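Local coordinates for major capsid protein (Paramecium bursaria Chlorella virus 1, PDB 5TIP) that self-assembles as trimers into the large icosahedral capsid of a chlorella-infecting virus and carries N-linked glycans, at residues A[85-90]-A[270-274]. Sequence-based numbering, arbitrary orientation.
Sequences YYPAEE and NYGQY
One face of the Y271 ring is roofed by the side chain of E90, whose CB stands 3.6 Å from the ring centroid and 5° off the normal, a CH-pi contact. With CG anti to the backbone N (chi1 -178°) and the chain extended beyond it, E90 runs along that face in the direction opposite to Y271 and lays its carboxylate flat over the base of the ring, the two planes 7° apart. At the rim, near the ring plane, comes E89: its OE2 accepts a very short hydrogen bond of 2.5 Å from Y271 OH, the carboxylate turned steeply to the ring. Two successive glutamates of one helical turn thus use the same tyrosine differently, one by stacking and one by bonding. The Y85 ring has CD2 of Y86 over its centre on one face, while CA of G272 lies at its edge, 4.1 Å from Y85 CE2. A water bridges the segments, 2.7 Å from Y85 OH and donating to G272 O at 2.6 Å. G272 sits at the third position of a type II turn from N270 to Q273, with a positive phi that glycine favours. Across the turn's ends, N270 ND2 gives Q273 OE1 a nearly straight bond of 2.7 Å. The polar groups have further partners: R113 forms a salt bridge with E89 OE2, Y128 OH bonds E89 OE1, and N109 O, also within hydrogen-bonding reach of Y271 OH, would compete for its proton. The contact joins the two halves of the double jelly-roll, setting the loop between strands 257-266 and 312-319 of the C-terminal half against the start of helix 87-91 in the N-terminal half, with helices 109-119 and 122-132 packed alongside.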
ATOM      1  N   TYR A  85      -6.585 -21.069 -11.658  1.00 26.01           N
ATOM      2  CA  TYR A  85      -5.601 -20.398 -10.809  1.00 21.95           C
ATOM      3  C   TYR A  85      -4.582 -19.725 -11.723  1.00 23.29           C
ATOM      4  O   TYR A  85      -3.643 -20.374 -12.195  1.00 26.84           O
ATOM      5  CB  TYR A  85      -4.930 -21.379  -9.854  1.00 19.92           C
ATOM      6  CG  TYR A  85      -4.081 -20.718  -8.790  1.00 20.74           C
ATOM      7  CD1 TYR A  85      -4.664 -19.940  -7.798  1.00 21.02           C
ATOM      8  CD2 TYR A  85      -2.703 -20.882  -8.767  1.00 23.31           C
ATOM      9  CE1 TYR A  85      -3.898 -19.337  -6.820  1.00 21.73           C
ATOM     10  CE2 TYR A  85      -1.927 -20.280  -7.790  1.00 24.11           C
ATOM     11  CZ  TYR A  85      -2.531 -19.510  -6.819  1.00 23.86           C
ATOM     12  OH  TYR A  85      -1.769 -18.909  -5.844  1.00 28.02           O
ATOM     13  N   TYR A  86      -4.771 -18.428 -11.957  1.00 21.77           N
ATOM     14  CA  TYR A  86      -3.912 -17.635 -12.829  1.00 22.09           C
ATOM     15  C   TYR A  86      -3.683 -18.312 -14.185  1.00 25.36           C
ATOM     16  O   TYR A  86      -2.540 -18.581 -14.564  1.00 28.34           O
ATOM     17  CB  TYR A  86      -2.583 -17.339 -12.147  1.00 18.87           C
ATOM     18  CG  TYR A  86      -2.702 -16.471 -10.912  1.00 18.46           C
ATOM     19  CD1 TYR A  86      -2.640 -15.088 -11.005  1.00 20.95           C
ATOM     20  CD2 TYR A  86      -2.882 -17.034  -9.656  1.00 20.12           C
ATOM     21  CE1 TYR A  86      -2.752 -14.289  -9.880  1.00 23.64           C
ATOM     22  CE2 TYR A  86      -2.995 -16.244  -8.525  1.00 18.89           C
ATOM     23  CZ  TYR A  86      -2.930 -14.872  -8.643  1.00 20.73           C
ATOM     24  OH  TYR A  86      -3.041 -14.080  -7.521  1.00 18.08           O
ATOM     25  N   PRO A  87      -4.751 -18.595 -14.939  1.00 24.75           N
ATOM     26  CA  PRO A  87      -4.564 -19.343 -16.193  1.00 23.78           C
ATOM     27  C   PRO A  87      -3.816 -18.556 -17.255  1.00 26.72           C
ATOM     28  O   PRO A  87      -3.018 -19.138 -18.000  1.00 32.20           O
ATOM     29  CB  PRO A  87      -6.003 -19.662 -16.622  1.00 20.87           C
ATOM     30  CG  PRO A  87      -6.813 -18.567 -16.029  1.00 22.02           C
ATOM     31  CD  PRO A  87      -6.166 -18.250 -14.713  1.00 22.54           C
ATOM     32  N   ALA A  88      -4.047 -17.246 -17.346  1.00 24.79           N
ATOM     33  CA  ALA A  88      -3.327 -16.438 -18.325  1.00 26.67           C
ATOM     34  C   ALA A  88      -1.848 -16.333 -17.986  1.00 30.24           C
ATOM     35  O   ALA A  88      -1.009 -16.237 -18.889  1.00 35.45           O
ATOM     36  CB  ALA A  88      -3.944 -15.046 -18.412  1.00 25.46           C
ATOM     37  N   GLU A  89      -1.512 -16.338 -16.695  1.00 25.91           N
ATOM     38  CA  GLU A  89      -0.111 -16.328 -16.295  1.00 26.85           C
ATOM     39  C   GLU A  89       0.563 -17.652 -16.631  1.00 26.54           C
ATOM     40  O   GLU A  89       1.692 -17.671 -17.135  1.00 30.31           O
ATOM     41  CB  GLU A  89      -0.006 -16.020 -14.802  1.00 27.14           C
ATOM     42  CG  GLU A  89       1.381 -16.167 -14.216  1.00 26.58           C
ATOM     43  CD  GLU A  89       1.367 -16.099 -12.704  1.00 26.68           C
ATOM     44  OE1 GLU A  89       1.152 -14.997 -12.158  1.00 26.29           O
ATOM     45  OE2 GLU A  89       1.554 -17.153 -12.061  1.00 25.66           O
ATOM     46  N   GLU A  90      -0.116 -18.770 -16.364  1.00 26.58           N
ATOM     47  CA  GLU A  90       0.449 -20.073 -16.696  1.00 23.79           C
ATOM     48  C   GLU A  90       0.555 -20.273 -18.200  1.00 26.74           C
ATOM     49  O   GLU A  90       1.491 -20.930 -18.671  1.00 28.30           O
ATOM     50  CB  GLU A  90      -0.393 -21.190 -16.081  1.00 24.40           C
ATOM     51  CG  GLU A  90       0.164 -22.580 -16.345  1.00 29.62           C
ATOM     52  CD  GLU A  90      -0.733 -23.684 -15.833  1.00 33.72           C
ATOM     53  OE1 GLU A  90      -1.860 -23.382 -15.386  1.00 36.06           O
ATOM     54  OE2 GLU A  90      -0.312 -24.859 -15.879  1.00 35.22           O
ATOM     55  N   ASN A 270       0.279 -29.510 -10.128  1.00 32.16           N
ATOM     56  CA  ASN A 270      -0.637 -28.387  -9.978  1.00 28.55           C
ATOM     57  C   ASN A 270       0.134 -27.077 -10.026  1.00 26.56           C
ATOM     58  O   ASN A 270       1.134 -26.911  -9.319  1.00 29.20           O
ATOM     59  CB  ASN A 270      -1.422 -28.489  -8.670  1.00 27.80           C
ATOM     60  CG  ASN A 270      -2.229 -29.765  -8.578  1.00 29.97           C
ATOM     61  OD1 ASN A 270      -3.006 -30.086  -9.478  1.00 32.90           O
ATOM     62  ND2 ASN A 270      -2.043 -30.507  -7.494  1.00 30.41           N
ATOM     63  N   TYR A 271      -0.341 -26.150 -10.854  1.00 24.75           N
ATOM     64  CA  TYR A 271       0.342 -24.879 -11.043  1.00 22.92           C
ATOM     65  C   TYR A 271       0.242 -24.027  -9.786  1.00 24.10           C
ATOM     66  O   TYR A 271      -0.836 -23.885  -9.201  1.00 31.08           O
ATOM     67  CB  TYR A 271      -0.253 -24.131 -12.233  1.00 22.33           C
ATOM     68  CG  TYR A 271       0.410 -22.802 -12.515  1.00 24.66           C
ATOM     69  CD1 TYR A 271       1.664 -22.744 -13.109  1.00 27.92           C
ATOM     70  CD2 TYR A 271      -0.219 -21.606 -12.195  1.00 25.63           C
ATOM     71  CE1 TYR A 271       2.275 -21.532 -13.373  1.00 25.69           C
ATOM     72  CE2 TYR A 271       0.385 -20.390 -12.456  1.00 24.83           C
ATOM     73  CZ  TYR A 271       1.631 -20.360 -13.045  1.00 24.65           C
ATOM     74  OH  TYR A 271       2.239 -19.154 -13.307  1.00 26.35           O
ATOM     75  N   GLY A 272       1.372 -23.463  -9.370  1.00 25.50           N
ATOM     76  CA  GLY A 272       1.394 -22.584  -8.221  1.00 24.63           C
ATOM     77  C   GLY A 272       1.178 -23.251  -6.884  1.00 23.04           C
ATOM     78  O   GLY A 272       1.055 -22.547  -5.877  1.00 22.88           O
ATOM     79  N   GLN A 273       1.122 -24.580  -6.832  1.00 24.04           N
ATOM     80  CA  GLN A 273       0.954 -25.281  -5.562  1.00 26.16           C
ATOM     81  C   GLN A 273       2.307 -25.355  -4.872  1.00 28.12           C
ATOM     82  O   GLN A 273       3.164 -26.163  -5.238  1.00 27.94           O
ATOM     83  CB  GLN A 273       0.367 -26.673  -5.769  1.00 25.70           C
ATOM     84  CG  GLN A 273       0.062 -27.379  -4.454  1.00 25.88           C
ATOM     85  CD  GLN A 273      -0.165 -28.868  -4.612  1.00 28.02           C
ATOM     86  OE1 GLN A 273      -0.447 -29.355  -5.705  1.00 32.04           O
ATOM     87  NE2 GLN A 273      -0.046 -29.601  -3.511  1.00 29.38           N
ATOM     88  N   TYR A 274       2.502 -24.509  -3.864  1.00 29.24           N
ATOM     89  CA  TYR A 274       3.743 -24.463  -3.108  1.00 28.31           C
ATOM     90  C   TYR A 274       3.605 -25.054  -1.714  1.00 28.95           C
ATOM     91  O   TYR A 274       4.594 -25.104  -0.975  1.00 30.51           O
ATOM     92  CB  TYR A 274       4.245 -23.018  -3.006  1.00 25.80           C
ATOM     93  CG  TYR A 274       4.543 -22.371  -4.340  1.00 24.99           C
ATOM     94  CD1 TYR A 274       5.112 -23.099  -5.377  1.00 25.06           C
ATOM     95  CD2 TYR A 274       4.258 -21.032  -4.562  1.00 25.97           C
ATOM     96  CE1 TYR A 274       5.386 -22.510  -6.595  1.00 25.61           C
ATOM     97  CE2 TYR A 274       4.530 -20.434  -5.775  1.00 25.28           C
ATOM     98  CZ  TYR A 274       5.094 -21.177  -6.788  1.00 24.96           C
ATOM     99  OH  TYR A 274       5.368 -20.585  -7.999  1.00 27.37           O
TER
HETATM  100  O   HOH W   1       0.689 -19.958  -5.655  1.00 27.39           O